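Local coordinates for protein putative glycosyltransferase (GalT1) (Streptococcus parasanguinis, PDB 4PHR) that probably transfers a sugar from a UDP-activated donor, through a GT-D-fold domain that binds UDP and manganese, at residues A[122-127]-A[230-235]; A[12-17]-A[78-83]; A[146-151]-A[163-168]; A[7-12]-A[104-109]. One frame throughout, in Å; residues are numbered along the deposited sequence.

Contact 1 (A[122-127]-A[230-235]); sequences PYIDLI and DSEYEW
Glu232 reaches out of helix 229-238 and presents its carboxylate to the backbone that follows strand 115-116. Its CG stands beside the backbone N and the chain is bent at chi2 (-94°), so CB and CG cross obliquely over Pro122 CD, with Pro122 CD 3.7 Å from Glu232 CB. At the tip OE1 takes two successive amides. The bond from Ile124 N to Glu232 OE1 is 2.9 Å long, nearly straight at 161°, and uses the syn lone pair; that from Tyr123 N to the same OE1, 3.0 Å, is strongly bent and weak. OE2 forms a salt bridge with Arg121, a residue that binds UDP, and accepts a bond from a water that in turn accepts from Asp125 N. Within this GT-D-fold domain the carboxylate is thus a second-shell group, its side chain about 7 Å from the bound UDP, and the paired arginine would be expected to favour its charged state. Trp235, one helical turn on, packs its six-membered ring obliquely against Ile124: Trp235 CE3 lies 3.7 Å from Ile124 CB, and CZ3 meets CG2. Ile124 has CG1 anti to its N (chi1 -157°), which puts CG2 in the crowded position between backbone N and carbonyl carbon, touching both Glu232 OE2 and the indole. The Tyr123 ring passes the Trp235 backbone, Tyr123 CE2 being 3.6 Å from Trp235 O, and its hydroxyl continues to Ala240 O.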
# COMPACT_ATOMS: atom_id res chain seq x y z
N PRO A 122 -3.25 -5.38 7.86
CA PRO A 122 -4.29 -6.30 8.35
C PRO A 122 -4.14 -6.74 9.80
O PRO A 122 -4.77 -7.73 10.17
CB PRO A 122 -4.12 -7.53 7.43
CG PRO A 122 -2.97 -7.19 6.47
CD PRO A 122 -2.20 -6.11 7.14
N TYR A 123 -3.32 -6.06 10.60
CA TYR A 123 -3.03 -6.61 11.93
C TYR A 123 -2.89 -5.60 13.08
O TYR A 123 -3.67 -5.64 14.03
CB TYR A 123 -1.77 -7.49 11.85
CG TYR A 123 -1.32 -8.06 13.19
CD1 TYR A 123 -1.98 -9.14 13.76
CD2 TYR A 123 -0.23 -7.53 13.87
CE1 TYR A 123 -1.58 -9.66 14.98
CE2 TYR A 123 0.18 -8.03 15.09
CZ TYR A 123 -0.50 -9.10 15.64
OH TYR A 123 -0.10 -9.62 16.85
N ILE A 124 -1.89 -4.73 13.01
CA ILE A 124 -1.42 -4.05 14.22
C ILE A 124 -2.42 -3.07 14.85
O ILE A 124 -2.45 -2.92 16.08
CB ILE A 124 -0.04 -3.36 14.00
CG1 ILE A 124 0.69 -3.17 15.34
CG2 ILE A 124 -0.21 -2.05 13.25
CD1 ILE A 124 1.13 -4.46 16.00
N ASP A 125 -3.25 -2.44 14.03
CA ASP A 125 -4.19 -1.45 14.55
C ASP A 125 -5.54 -2.03 14.98
O ASP A 125 -6.38 -1.31 15.52
CB ASP A 125 -4.40 -0.31 13.55
CG ASP A 125 -3.27 0.72 13.59
OD1 ASP A 125 -2.48 0.72 14.56
OD2 ASP A 125 -3.17 1.53 12.65
N LEU A 126 -5.73 -3.32 14.77
CA LEU A 126 -6.98 -3.97 15.14
C LEU A 126 -7.02 -4.32 16.62
O LEU A 126 -6.04 -4.79 17.19
CB LEU A 126 -7.18 -5.25 14.33
CG LEU A 126 -7.34 -5.10 12.83
CD1 LEU A 126 -7.38 -6.47 12.18
CD2 LEU A 126 -8.60 -4.30 12.51
N ILE A 127 -8.17 -4.08 17.25
CA ILE A 127 -8.38 -4.53 18.62
C ILE A 127 -8.45 -6.05 18.64
O ILE A 127 -7.78 -6.70 19.45
CB ILE A 127 -9.70 -3.98 19.19
CG1 ILE A 127 -9.62 -2.46 19.30
CG2 ILE A 127 -9.99 -4.61 20.54
CD1 ILE A 127 -10.95 -1.81 19.60
N ASP A 230 4.81 -6.01 4.50
CA ASP A 230 5.86 -6.78 5.16
C ASP A 230 5.96 -6.51 6.66
O ASP A 230 6.14 -7.44 7.45
CB ASP A 230 7.23 -6.54 4.52
CG ASP A 230 8.32 -7.36 5.19
OD1 ASP A 230 8.53 -8.53 4.78
OD2 ASP A 230 8.96 -6.84 6.13
N SER A 231 5.89 -5.24 7.05
CA SER A 231 5.95 -4.88 8.47
C SER A 231 4.81 -5.54 9.22
O SER A 231 5.00 -6.09 10.31
CB SER A 231 5.85 -3.37 8.67
OG SER A 231 6.97 -2.70 8.13
N GLU A 232 3.61 -5.45 8.64
CA GLU A 232 2.42 -6.02 9.27
C GLU A 232 2.55 -7.53 9.41
O GLU A 232 2.20 -8.11 10.45
CB GLU A 232 1.17 -5.63 8.48
CG GLU A 232 0.83 -4.14 8.61
CD GLU A 232 -0.18 -3.86 9.71
OE1 GLU A 232 -0.58 -4.81 10.43
OE2 GLU A 232 -0.59 -2.69 9.87
N TYR A 233 3.09 -8.19 8.39
CA TYR A 233 3.27 -9.63 8.45
C TYR A 233 4.29 -10.00 9.53
O TYR A 233 4.09 -10.95 10.27
CB TYR A 233 3.67 -10.19 7.09
CG TYR A 233 3.66 -11.70 7.05
CD1 TYR A 233 2.47 -12.40 7.23
CD2 TYR A 233 4.83 -12.43 6.84
CE1 TYR A 233 2.45 -13.79 7.20
CE2 TYR A 233 4.81 -13.81 6.81
CZ TYR A 233 3.62 -14.49 6.99
OH TYR A 233 3.61 -15.87 6.96
N GLU A 234 5.38 -9.25 9.62
CA GLU A 234 6.39 -9.52 10.65
C GLU A 234 5.79 -9.34 12.05
O GLU A 234 6.02 -10.16 12.94
CB GLU A 234 7.60 -8.59 10.49
CG GLU A 234 8.43 -8.86 9.24
CD GLU A 234 9.57 -9.81 9.49
OE1 GLU A 234 9.75 -10.25 10.64
OE2 GLU A 234 10.28 -10.13 8.51
N TRP A 235 5.02 -8.28 12.24
CA TRP A 235 4.37 -8.06 13.54
C TRP A 235 3.41 -9.20 13.87
O TRP A 235 3.36 -9.70 14.99
CB TRP A 235 3.64 -6.72 13.54
CG TRP A 235 4.54 -5.53 13.59
CD1 TRP A 235 5.76 -5.45 14.20
CD2 TRP A 235 4.29 -4.24 13.03
NE1 TRP A 235 6.28 -4.19 14.06
CE2 TRP A 235 5.40 -3.43 13.33
CE3 TRP A 235 3.24 -3.69 12.28
CZ2 TRP A 235 5.49 -2.10 12.93
CZ3 TRP A 235 3.33 -2.36 11.88
CH2 TRP A 235 4.45 -1.58 12.21
O HOH W 1 -3.06 -2.35 11.09

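Contact 2 (A[12-17]-A[78-83]); sequences IKVLPI and DVFSNM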
# COMPACT_ATOMS: atom_id res chain seq x y z
N ILE A 12 -19.33 7.51 2.81
CA ILE A 12 -18.29 6.87 2.01
C ILE A 12 -18.31 5.37 2.30
O ILE A 12 -18.31 4.94 3.46
CB ILE A 12 -16.89 7.47 2.28
CG1 ILE A 12 -16.86 8.95 1.86
CG2 ILE A 12 -15.82 6.70 1.52
CD1 ILE A 12 -15.60 9.70 2.30
N LYS A 13 -18.33 4.58 1.24
CA LYS A 13 -18.48 3.14 1.38
C LYS A 13 -17.22 2.40 0.96
O LYS A 13 -16.86 2.40 -0.22
CB LYS A 13 -19.68 2.65 0.57
CG LYS A 13 -21.00 3.17 1.13
CD LYS A 13 -22.18 2.87 0.22
CE LYS A 13 -22.18 3.80 -0.98
NZ LYS A 13 -22.28 5.24 -0.58
N VAL A 14 -16.57 1.77 1.93
CA VAL A 14 -15.35 1.03 1.68
C VAL A 14 -15.61 -0.46 1.87
O VAL A 14 -16.25 -0.87 2.85
CB VAL A 14 -14.25 1.48 2.67
CG1 VAL A 14 -13.02 0.59 2.56
CG2 VAL A 14 -13.88 2.94 2.43
N LEU A 15 -15.12 -1.28 0.94
CA LEU A 15 -15.14 -2.74 1.12
C LEU A 15 -14.02 -3.14 2.08
O LEU A 15 -12.86 -2.91 1.79
CB LEU A 15 -14.87 -3.43 -0.22
CG LEU A 15 -15.92 -3.32 -1.32
CD1 LEU A 15 -15.31 -3.80 -2.62
CD2 LEU A 15 -17.16 -4.12 -0.96
N PRO A 16 -14.37 -3.76 3.21
CA PRO A 16 -13.29 -4.11 4.15
C PRO A 16 -12.34 -5.15 3.56
O PRO A 16 -12.66 -5.76 2.53
CB PRO A 16 -14.03 -4.66 5.36
CG PRO A 16 -15.37 -5.08 4.85
CD PRO A 16 -15.70 -4.14 3.72
N ILE A 17 -11.20 -5.34 4.21
CA ILE A 17 -10.13 -6.20 3.72
C ILE A 17 -10.56 -7.46 2.95
O ILE A 17 -10.17 -7.65 1.80
CB ILE A 17 -9.17 -6.61 4.86
CG1 ILE A 17 -8.43 -5.39 5.41
CG2 ILE A 17 -8.15 -7.62 4.35
CD1 ILE A 17 -7.71 -5.66 6.71
N ASP A 78 -10.23 2.52 5.63
CA ASP A 78 -11.51 1.93 6.00
C ASP A 78 -11.87 2.42 7.39
O ASP A 78 -11.79 1.68 8.37
CB ASP A 78 -11.42 0.40 5.93
CG ASP A 78 -12.75 -0.28 6.20
OD1 ASP A 78 -13.77 0.42 6.36
OD2 ASP A 78 -12.76 -1.53 6.24
N VAL A 79 -12.27 3.69 7.48
CA VAL A 79 -12.40 4.37 8.77
C VAL A 79 -13.69 5.17 8.87
O VAL A 79 -13.92 5.87 9.87
CB VAL A 79 -11.22 5.32 9.02
CG1 VAL A 79 -9.90 4.56 9.06
CG2 VAL A 79 -11.17 6.42 7.97
N PHE A 80 -14.53 5.07 7.85
CA PHE A 80 -15.74 5.89 7.78
C PHE A 80 -16.94 5.23 8.44
O PHE A 80 -17.89 5.91 8.82
CB PHE A 80 -16.00 6.28 6.32
CG PHE A 80 -14.86 7.05 5.73
CD1 PHE A 80 -14.62 8.36 6.11
CD2 PHE A 80 -14.00 6.45 4.82
CE1 PHE A 80 -13.56 9.06 5.59
CE2 PHE A 80 -12.93 7.15 4.30
CZ PHE A 80 -12.71 8.46 4.68
N SER A 81 -16.88 3.92 8.59
CA SER A 81 -17.85 3.18 9.38
C SER A 81 -17.12 2.14 10.22
O SER A 81 -16.01 1.71 9.87
CB SER A 81 -18.89 2.51 8.48
OG SER A 81 -19.76 3.47 7.90
N ASN A 82 -17.72 1.75 11.33
CA ASN A 82 -17.17 0.71 12.19
C ASN A 82 -15.73 1.03 12.60
O ASN A 82 -14.84 0.18 12.53
CB ASN A 82 -17.28 -0.66 11.52
CG ASN A 82 -17.19 -1.80 12.52
OD1 ASN A 82 -17.25 -1.58 13.73
ND2 ASN A 82 -17.07 -3.03 12.02
N MET A 83 -15.53 2.26 13.03
CA MET A 83 -14.24 2.71 13.54
C MET A 83 -13.85 1.94 14.81
O MET A 83 -12.67 1.86 15.15
CB MET A 83 -14.28 4.22 13.80
CG MET A 83 -12.99 4.78 14.38
SD MET A 83 -11.72 5.03 13.12
CE MET A 83 -12.01 6.75 12.74
O HOH W 2 -19.67 3.24 5.35
O HOH W 3 -16.21 -0.70 5.63
O HOH W 4 -10.46 -2.87 5.86
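Apolar packing is concentrated on the Phe80 ring, which Ile12 meets over one face. The terminal CD1 of Ile12 sits almost centrally there, 3.9 Å from the centroid of the Phe80 ring and only 12° off its normal, a clear CH-pi contact. The other branch, CG2, lies toward the CD2 side of the same ring, with Ile12 CG2 to Phe80 CD2 at 3.8 Å. Val79 CG2 is centred over the opposite face, so the ring is held between two aliphatic groups, while Val14 CG2 comes up at its edge. The other branch of Val14, CG1, stands anti to the backbone N (chi1 172°) and rests across CB and CG of Asp78, with Val14 CG1 3.7 Å from Asp78 CB.

One loop leads from helix 2-9 to helix 17-27; the other follows strand 72-76 of the three-stranded parallel sheet in the GT-D domain. Val14 and Asp78 both touch Ser116 of strand 115-116, and Lys13 and Leu15 bond through their backbones to Tyr114.

Polar links between the loops pass through water. Asp78 CG is anti to its N (chi1 -176°), which directs both oxygens at the opposite backbone. One water donates to Asp78 OD1 and to Val14 O. Another accepts from Ile17 N at the start of helix 17-27 and donates to the acid, the water oxygen 2.7 Å from Asp78 OD2. Asp78 OD2 is 3.4 Å from Pro16 CA and makes a salt bridge with Arg85, which would tend to keep the acid ionised. A third water donates to Ile12 O and hydrogen-bonds with Ser81, the water oxygen 2.6 Å from Ser81 OG.

Contact 3 (A[146-151]-A[163-168]); sequences KDLLIV and DLFVAA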
# COMPACT_ATOMS: atom_id res chain seq x y z
N LYS A 146 2.42 -17.72 -8.75
CA LYS A 146 2.65 -16.65 -9.71
C LYS A 146 4.12 -16.30 -9.80
O LYS A 146 4.86 -16.44 -8.83
CB LYS A 146 1.86 -15.40 -9.34
CG LYS A 146 0.36 -15.60 -9.21
CD LYS A 146 -0.26 -16.00 -10.53
CE LYS A 146 -1.76 -15.79 -10.52
NZ LYS A 146 -2.43 -16.60 -9.46
N ASP A 147 4.54 -15.85 -10.98
CA ASP A 147 5.85 -15.21 -11.12
C ASP A 147 5.69 -13.74 -10.79
O ASP A 147 4.86 -13.06 -11.39
CB ASP A 147 6.38 -15.38 -12.54
CG ASP A 147 6.68 -16.83 -12.88
OD1 ASP A 147 7.47 -17.46 -12.15
OD2 ASP A 147 6.11 -17.33 -13.87
N LEU A 148 6.49 -13.25 -9.84
CA LEU A 148 6.33 -11.90 -9.33
C LEU A 148 7.41 -10.95 -9.81
O LEU A 148 8.57 -11.33 -9.94
CB LEU A 148 6.36 -11.89 -7.80
CG LEU A 148 5.29 -12.71 -7.10
CD1 LEU A 148 5.47 -12.64 -5.58
CD2 LEU A 148 3.91 -12.21 -7.53
N LEU A 149 7.00 -9.70 -10.05
CA LEU A 149 7.94 -8.59 -10.13
C LEU A 149 7.60 -7.67 -8.98
O LEU A 149 6.50 -7.12 -8.92
CB LEU A 149 7.80 -7.86 -11.47
CG LEU A 149 8.69 -6.62 -11.64
CD1 LEU A 149 10.16 -6.98 -11.52
CD2 LEU A 149 8.41 -5.95 -12.98
N ILE A 150 8.52 -7.54 -8.03
CA ILE A 150 8.30 -6.67 -6.88
C ILE A 150 9.09 -5.39 -7.09
O ILE A 150 10.31 -5.44 -7.30
CB ILE A 150 8.74 -7.35 -5.56
CG1 ILE A 150 7.89 -8.60 -5.29
CG2 ILE A 150 8.70 -6.35 -4.40
CD1 ILE A 150 8.31 -9.36 -4.05
N VAL A 151 8.39 -4.26 -7.06
CA VAL A 151 9.02 -2.96 -7.21
C VAL A 151 8.93 -2.31 -5.84
O VAL A 151 7.84 -2.05 -5.35
CB VAL A 151 8.28 -2.10 -8.27
CG1 VAL A 151 8.99 -0.76 -8.48
CG2 VAL A 151 8.18 -2.87 -9.60
N ASP A 163 8.30 -15.97 5.36
CA ASP A 163 7.71 -16.84 4.35
C ASP A 163 6.54 -16.21 3.58
O ASP A 163 5.75 -16.91 2.95
CB ASP A 163 7.29 -18.20 4.95
CG ASP A 163 6.17 -18.07 5.97
OD1 ASP A 163 5.66 -16.95 6.17
OD2 ASP A 163 5.78 -19.10 6.55
N LEU A 164 6.43 -14.89 3.62
CA LEU A 164 5.30 -14.22 2.98
C LEU A 164 5.09 -14.63 1.51
O LEU A 164 3.96 -14.89 1.09
CB LEU A 164 5.46 -12.70 3.08
CG LEU A 164 4.31 -11.84 2.54
CD1 LEU A 164 3.00 -12.16 3.25
CD2 LEU A 164 4.68 -10.38 2.70
N PHE A 165 6.17 -14.69 0.75
CA PHE A 165 6.09 -15.00 -0.68
C PHE A 165 6.60 -16.40 -1.04
O PHE A 165 6.94 -16.65 -2.19
CB PHE A 165 6.86 -13.96 -1.50
CG PHE A 165 6.37 -12.55 -1.33
CD1 PHE A 165 5.08 -12.21 -1.67
CD2 PHE A 165 7.21 -11.57 -0.83
CE1 PHE A 165 4.62 -10.92 -1.50
CE2 PHE A 165 6.76 -10.26 -0.67
CZ PHE A 165 5.47 -9.94 -1.00
N VAL A 166 6.63 -17.31 -0.07
CA VAL A 166 7.25 -18.62 -0.31
C VAL A 166 6.60 -19.39 -1.46
O VAL A 166 7.27 -20.14 -2.18
CB VAL A 166 7.31 -19.49 0.97
CG1 VAL A 166 5.93 -19.98 1.38
CG2 VAL A 166 8.25 -20.67 0.76
N ALA A 167 5.30 -19.20 -1.65
CA ALA A 167 4.57 -19.98 -2.65
C ALA A 167 4.54 -19.33 -4.03
O ALA A 167 3.98 -19.88 -4.97
CB ALA A 167 3.17 -20.32 -2.16
N ALA A 168 5.15 -18.16 -4.16
CA ALA A 168 5.35 -17.56 -5.47
C ALA A 168 6.32 -18.43 -6.26
O ALA A 168 7.29 -18.96 -5.71
CB ALA A 168 5.90 -16.15 -5.33
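Lys146 opens the first segment with its backbone rather than its side chain: Lys146 O lies 3.6 Å from Ala168 C, at the pair of residues whose CA atoms are nearest, while the ammonium end leads away. Two residues on, in strand 147-153, Leu148 turns its side chain to the loop. Its CG stands beside the backbone N (chi1 -60°) and CD1 continues the extended chain (chi2 178°), so this methyl does most of the touching. Leu148 CD1 is 3.5 Å from Ala168 CB and, on another side, 4.0 Å from Phe165 CD1; the leucine and the phenylalanine cross at about a right angle.

Ile150, again two residues further and on the same face of the strand, repeats those torsions and meets Phe165 tip to tip. Its CD1 lies over one ring face, displaced toward the rim on the CE2 side, with 3.8 Å between Ile150 CD1 and Phe165 CE2. The distance from Ile150 CD1 to the Phe165 centroid is 4.2 Å, a CH-pi contact 25° off the normal. Leu164 CG is centred over the opposite face, and Trp143 meets the ring edge-to-face. Two type I turns, from Asp163 to Val166 and from Phe165 to Ala168, overlap along the loop; the second has Phe165 and Ala168 at its two ends, and both reach the same methyl, Leu148 CD1.

The packing lies on one side of the five-stranded parallel sheet, in the connection from strand 147-153 to its neighbour 170-176. Leu202 and Met204 of strand 200-204 and Ile171 of strand 170-176 also touch Phe165, whereas Leu149 and Val151 face helix 185-195.

Contact 4 (A[7-12]-A[104-109]); sequences KRLSEI and FYLNCC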
# COMPACT_ATOMS: atom_id res chain seq x y z
N LYS A 7 -20.59 11.93 10.90
CA LYS A 7 -21.76 11.22 10.37
C LYS A 7 -21.87 11.34 8.86
O LYS A 7 -22.13 10.35 8.17
CB LYS A 7 -23.05 11.75 11.02
CG LYS A 7 -23.15 11.46 12.51
CD LYS A 7 -22.96 9.98 12.80
CE LYS A 7 -23.25 9.68 14.26
NZ LYS A 7 -22.74 8.34 14.68
N ARG A 8 -21.67 12.55 8.33
CA ARG A 8 -21.76 12.76 6.89
C ARG A 8 -20.72 11.95 6.12
O ARG A 8 -21.00 11.41 5.05
CB ARG A 8 -21.62 14.25 6.55
CG ARG A 8 -22.80 15.08 7.04
CD ARG A 8 -22.56 16.56 6.87
NE ARG A 8 -22.31 16.89 5.47
CZ ARG A 8 -21.66 17.98 5.06
NH1 ARG A 8 -21.19 18.85 5.95
NH2 ARG A 8 -21.47 18.19 3.76
N LEU A 9 -19.52 11.85 6.67
CA LEU A 9 -18.44 11.12 6.03
C LEU A 9 -18.69 9.61 5.99
O LEU A 9 -18.08 8.89 5.21
CB LEU A 9 -17.10 11.43 6.71
CG LEU A 9 -16.56 12.83 6.39
CD1 LEU A 9 -15.50 13.23 7.39
CD2 LEU A 9 -16.02 12.87 4.97
N SER A 10 -19.60 9.13 6.84
CA SER A 10 -19.93 7.70 6.84
C SER A 10 -20.73 7.30 5.61
O SER A 10 -21.04 6.12 5.42
CB SER A 10 -20.63 7.29 8.15
OG SER A 10 -21.95 7.77 8.21
N GLU A 11 -21.06 8.27 4.76
CA GLU A 11 -21.64 7.97 3.46
C GLU A 11 -20.61 7.32 2.52
O GLU A 11 -20.98 6.66 1.55
CB GLU A 11 -22.21 9.24 2.82
CG GLU A 11 -23.02 9.01 1.56
CD GLU A 11 -23.85 10.22 1.17
OE1 GLU A 11 -24.79 10.06 0.35
OE2 GLU A 11 -23.57 11.33 1.68
N ILE A 12 -19.33 7.51 2.81
CA ILE A 12 -18.29 6.87 2.01
C ILE A 12 -18.31 5.37 2.30
O ILE A 12 -18.31 4.94 3.46
CB ILE A 12 -16.89 7.47 2.28
CG1 ILE A 12 -16.86 8.95 1.86
CG2 ILE A 12 -15.82 6.70 1.52
CD1 ILE A 12 -15.60 9.70 2.30
N PHE A 104 -12.17 17.66 1.37
CA PHE A 104 -11.56 16.80 0.37
C PHE A 104 -12.36 15.51 0.24
O PHE A 104 -12.75 15.11 -0.86
CB PHE A 104 -10.11 16.50 0.75
CG PHE A 104 -9.36 15.71 -0.29
CD1 PHE A 104 -8.56 16.36 -1.22
CD2 PHE A 104 -9.46 14.33 -0.34
CE1 PHE A 104 -7.86 15.64 -2.17
CE2 PHE A 104 -8.76 13.61 -1.30
CZ PHE A 104 -7.97 14.26 -2.21
N TYR A 105 -12.63 14.86 1.37
CA TYR A 105 -13.34 13.60 1.35
C TYR A 105 -14.79 13.75 0.89
O TYR A 105 -15.29 12.93 0.13
CB TYR A 105 -13.27 12.90 2.71
CG TYR A 105 -11.95 12.20 2.94
CD1 TYR A 105 -11.60 11.08 2.19
CD2 TYR A 105 -11.05 12.66 3.90
CE1 TYR A 105 -10.40 10.43 2.39
CE2 TYR A 105 -9.83 12.01 4.11
CZ TYR A 105 -9.52 10.90 3.35
OH TYR A 105 -8.32 10.24 3.54
N LEU A 106 -15.46 14.80 1.35
CA LEU A 106 -16.87 14.99 1.00
C LEU A 106 -17.08 15.32 -0.48
O LEU A 106 -18.14 15.04 -1.04
CB LEU A 106 -17.50 16.09 1.87
CG LEU A 106 -17.77 15.70 3.32
CD1 LEU A 106 -18.09 16.94 4.15
CD2 LEU A 106 -18.90 14.68 3.40
N ASN A 107 -16.06 15.89 -1.11
CA ASN A 107 -16.21 16.41 -2.46
C ASN A 107 -15.51 15.60 -3.55
O ASN A 107 -16.00 15.52 -4.68
CB ASN A 107 -15.76 17.87 -2.52
CG ASN A 107 -16.68 18.79 -1.73
OD1 ASN A 107 -17.91 18.71 -1.85
ND2 ASN A 107 -16.10 19.67 -0.92
N CYS A 108 -14.38 14.99 -3.22
CA CYS A 108 -13.59 14.29 -4.22
C CYS A 108 -13.83 12.78 -4.23
O CYS A 108 -13.45 12.09 -5.18
CB CYS A 108 -12.10 14.59 -4.04
SG CYS A 108 -11.67 16.35 -4.17
N CYS A 109 -14.46 12.26 -3.18
CA CYS A 109 -14.65 10.82 -3.04
C CYS A 109 -16.11 10.39 -3.16
O CYS A 109 -16.71 9.91 -2.19
CB CYS A 109 -14.07 10.35 -1.70
SG CYS A 109 -12.30 10.68 -1.55
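Two helix ends pack here, the N-terminal helix 2-9 and helix 102-108 of the GT-D domain, and Leu9 of the first reaches into the second. Its CB leaves the backbone to the side of the facing helix, and the outer atoms swing in to it: CG stands beside the backbone N (chi1 -73°), and with chi2 at 163° the CD2 methyl becomes the part that touches. It meets two consecutive residues of the other helix: Leu9 CD2 is 3.6 Å from Tyr105 CB and 3.7 Å from both Leu106 CG and Leu106 CD2. The Leu9 side chain crosses those of Tyr105 and Leu106 at about a right angle.

Tyr105 meets Leu9 through its CB; its ring leads off to meet Phe80 edge-to-face and its hydroxyl bonds to His97. Ile12, after a type I turn from Leu9, adds its CD1 beside the same carbon, 4.0 Å from Tyr105 CB, and reaches Cys109 CB more loosely. Lys7 O ties down the end of helix 2-9 by accepting from both Ser10 N and Ser10 OG, the latter at 2.6 Å in the carbonyl plane.

At the exposed rim Arg8 bends at chi3 (58°) and lays its guanidinium over Leu106, whose CD1 sits above one face, displaced toward the rim, 3.6 Å from Arg8 NH2.

Contacts 4 and 2 form a continuous patch: their centres are about 11 Å apart, they share Ile12, and Phe80 CZ of contact 2 lies 3.8 Å from Tyr105 CD1 of contact 4. Contact 2 in turn reaches contact 1 where Ile17 CD1 packs 3.8 Å from Pro122 CA. Contact 1 is then joined to contact 3, which is nested within the loop that contact 1 closes, by a probable hydrogen bond of 2.5 Å between Tyr233 OH and Asp163 OD1. Contacts 3 and 4 lie on opposite sides of the chain's centre, their own centres about 36 Å apart. Nearest side chains stand about 7 Å from UDP in contact 1, 9 Å in contact 3, 12 Å in contact 2 and 11 Å in contact 4.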